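Local coordinates for protein transcriptional regulator, badm/rrf2 family (Thermincola potens, PDB 4CIC) that probably binds DNA as a helix-turn-helix transcriptional regulator of the Rrf2 family, an IscR linked to the control of iron-sulfur cluster biogenesis, at residues I78-I83 and D129-A134. The protein carries 3 engineered substitutions. Residues are numbered along the deposited sequence; the frame is centred on the assembly and turned at random.
Sequences IKVGDI and DSITLA
V80 N donates to I131 O at 2.9 Å, and L133 N donates back to I78 O at 3.0 Å, the latter bond nearly collinear with the carbonyl (C=O...N 174°). The two bonds flank K79 and T132, which form a non-hydrogen-bonded antiparallel pair in a single isolated bridge. Each donor is the first residue of a helix, so the opening amides of helices 80-87 and 133-143 are satisfied by the facing segment. D82 OD2 accepts K79 N from above the carboxylate plane, while T132 caps helix 133-143 and its own N bonds to D135, as in a capping box. In this winged helix-turn-helix protein, the bridge thus ties helix 80-87 to the turn between helices 112-129 and 133-143. D129 OD1 lies 3.7 Å from G81 CA, where a CB would clash; its OD2 forms a salt bridge with R85. The extended K79 chain crosses D129, with CD 3.5 Å from D129 O. On the buried side, L133 CD1 packs on I78 CG2 at 3.9 Å and CD2 meets I83 CD1 tip to tip; an alanine at L133 would probably open a gap beside both isoleucines. V80 CG2 lies alongside I131 CG2, 3.9 Å away, and I131 also packs on V116 of the second subunit.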
ATOM      1  N   ILE A  78     -21.085  -4.348   2.867  1.00 19.72           N
ATOM      2  CA  ILE A  78     -20.144  -3.282   2.517  1.00 19.08           C
ATOM      3  C   ILE A  78     -18.729  -3.744   2.825  1.00 23.80           C
ATOM      4  O   ILE A  78     -18.357  -3.861   3.993  1.00 20.85           O
ATOM      5  CB  ILE A  78     -20.448  -1.958   3.293  1.00 18.78           C
ATOM      6  CG1 ILE A  78     -21.868  -1.493   2.992  1.00 18.64           C
ATOM      7  CG2 ILE A  78     -19.427  -0.873   2.894  1.00 19.67           C
ATOM      8  CD1 ILE A  78     -22.339  -0.327   3.857  1.00 23.63           C
ATOM      9  N   LYS A  79     -17.929  -3.987   1.781  1.00 21.90           N
ATOM     10  CA  LYS A  79     -16.508  -4.291   1.960  1.00 21.61           C
ATOM     11  C   LYS A  79     -15.715  -3.007   2.176  1.00 18.83           C
ATOM     12  O   LYS A  79     -16.078  -1.963   1.657  1.00 19.73           O
ATOM     13  CB  LYS A  79     -15.933  -5.001   0.716  1.00 19.78           C
ATOM     14  CG  LYS A  79     -16.580  -6.327   0.418  1.00 24.85           C
ATOM     15  CD  LYS A  79     -16.188  -6.834  -0.948  1.00 28.62           C
ATOM     16  CE  LYS A  79     -16.875  -8.156  -1.248  1.00 31.04           C
ATOM     17  NZ  LYS A  79     -16.445  -8.700  -2.576  1.00 41.33           N
ATOM     18  N   VAL A  80     -14.630  -3.073   2.941  1.00 19.89           N
ATOM     19  CA  VAL A  80     -13.797  -1.894   3.115  1.00 18.34           C
ATOM     20  C   VAL A  80     -13.312  -1.428   1.740  1.00 17.68           C
ATOM     21  O   VAL A  80     -13.239  -0.230   1.460  1.00 20.63           O
ATOM     22  CB  VAL A  80     -12.607  -2.162   4.052  1.00 20.01           C
ATOM     23  CG1 VAL A  80     -11.719  -0.947   4.121  1.00 19.97           C
ATOM     24  CG2 VAL A  80     -13.134  -2.485   5.453  1.00 25.22           C
ATOM     25  N   GLY A  81     -12.978  -2.381   0.886  1.00 21.98           N
ATOM     26  CA  GLY A  81     -12.566  -2.050  -0.467  1.00 21.02           C
ATOM     27  C   GLY A  81     -13.597  -1.278  -1.288  1.00 24.40           C
ATOM     28  O   GLY A  81     -13.222  -0.481  -2.154  1.00 23.03           O
ATOM     29  N   ASP A  82     -14.886  -1.537  -1.053  1.00 20.05           N
ATOM     30  CA  ASP A  82     -15.965  -0.792  -1.712  1.00 26.86           C
ATOM     31  C   ASP A  82     -15.882   0.685  -1.338  1.00 25.06           C
ATOM     32  O   ASP A  82     -16.127   1.563  -2.159  1.00 24.68           O
ATOM     33  CB  ASP A  82     -17.358  -1.251  -1.253  1.00 26.62           C
ATOM     34  CG  ASP A  82     -17.722  -2.669  -1.678  1.00 44.34           C
ATOM     35  OD1 ASP A  82     -17.170  -3.172  -2.679  1.00 33.50           O
ATOM     36  OD2 ASP A  82     -18.610  -3.268  -1.010  1.00 40.95           O
ATOM     37  N   ILE A  83     -15.616   0.955  -0.065  1.00 19.14           N
ATOM     38  CA  ILE A  83     -15.530   2.325   0.401  1.00 19.24           C
ATOM     39  C   ILE A  83     -14.328   3.008  -0.262  1.00 21.27           C
ATOM     40  O   ILE A  83     -14.422   4.133  -0.759  1.00 19.96           O
ATOM     41  CB  ILE A  83     -15.352   2.366   1.930  1.00 19.01           C
ATOM     42  CG1 ILE A  83     -16.559   1.713   2.612  1.00 19.45           C
ATOM     43  CG2 ILE A  83     -15.087   3.783   2.381  1.00 19.66           C
ATOM     44  CD1 ILE A  83     -16.320   1.434   4.099  1.00 19.23           C
ATOM     45  N   ASP A 129     -10.971  -6.386   0.304  1.00 20.06           N
ATOM     46  CA  ASP A 129     -12.216  -7.016  -0.120  1.00 25.25           C
ATOM     47  C   ASP A 129     -12.614  -8.151   0.817  1.00 25.66           C
ATOM     48  O   ASP A 129     -13.738  -8.636   0.759  1.00 34.13           O
ATOM     49  CB  ASP A 129     -12.094  -7.520  -1.561  1.00 37.37           C
ATOM     50  CG  ASP A 129     -12.255  -6.406  -2.578  1.00 45.16           C
ATOM     51  OD1 ASP A 129     -12.679  -5.289  -2.184  1.00 39.12           O
ATOM     52  OD2 ASP A 129     -11.984  -6.654  -3.773  1.00 47.49           O
ATOM     53  N   SER A 130     -11.693  -8.569   1.679  1.00 23.36           N
ATOM     54  CA  SER A 130     -11.944  -9.705   2.558  1.00 24.69           C
ATOM     55  C   SER A 130     -12.544  -9.263   3.878  1.00 24.66           C
ATOM     56  O   SER A 130     -12.911 -10.099   4.697  1.00 26.90           O
ATOM     57  CB  SER A 130     -10.651 -10.470   2.834  1.00 35.05           C
ATOM     58  OG  SER A 130      -9.838  -9.771   3.764  1.00 37.18           O
ATOM     59  N   ILE A 131     -12.635  -7.950   4.082  1.00 21.24           N
ATOM     60  CA  ILE A 131     -13.130  -7.415   5.359  1.00 20.11           C
ATOM     61  C   ILE A 131     -14.374  -6.589   5.114  1.00 19.40           C
ATOM     62  O   ILE A 131     -14.355  -5.655   4.316  1.00 21.54           O
ATOM     63  CB  ILE A 131     -12.060  -6.506   6.014  1.00 24.49           C
ATOM     64  CG1 ILE A 131     -10.805  -7.322   6.328  1.00 23.95           C
ATOM     65  CG2 ILE A 131     -12.589  -5.849   7.287  1.00 22.67           C
ATOM     66  CD1 ILE A 131      -9.565  -6.470   6.583  1.00 27.40           C
ATOM     67  N   THR A 132     -15.465  -6.900   5.813  1.00 19.08           N
ATOM     68  CA  THR A 132     -16.648  -6.072   5.690  1.00 21.40           C
ATOM     69  C   THR A 132     -16.834  -5.241   6.951  1.00 20.92           C
ATOM     70  O   THR A 132     -16.171  -5.469   7.966  1.00 17.80           O
ATOM     71  CB  THR A 132     -17.944  -6.899   5.532  1.00 20.18           C
ATOM     72  OG1 THR A 132     -18.163  -7.664   6.720  1.00 23.34           O
ATOM     73  CG2 THR A 132     -17.852  -7.831   4.333  1.00 24.29           C
ATOM     74  N   LEU A 133     -17.739  -4.279   6.892  1.00 18.92           N
ATOM     75  CA  LEU A 133     -18.080  -3.534   8.100  1.00 17.14           C
ATOM     76  C   LEU A 133     -18.637  -4.461   9.183  1.00 18.91           C
ATOM     77  O   LEU A 133     -18.379  -4.240  10.358  1.00 19.26           O
ATOM     78  CB  LEU A 133     -19.014  -2.372   7.789  1.00 18.61           C
ATOM     79  CG  LEU A 133     -18.484  -1.228   6.904  1.00 16.57           C
ATOM     80  CD1 LEU A 133     -19.580  -0.155   6.731  1.00 19.07           C
ATOM     81  CD2 LEU A 133     -17.237  -0.614   7.531  1.00 18.80           C
ATOM     82  N   ALA A 134     -19.318  -5.539   8.802  1.00 17.84           N
ATOM     83  CA  ALA A 134     -19.776  -6.488   9.828  1.00 20.72           C
ATOM     84  C   ALA A 134     -18.591  -7.179  10.508  1.00 19.93           C
ATOM     85  O   ALA A 134     -18.614  -7.425  11.716  1.00 21.29           O
ATOM     86  CB  ALA A 134     -20.726  -7.524   9.242  1.00 21.12           C
TER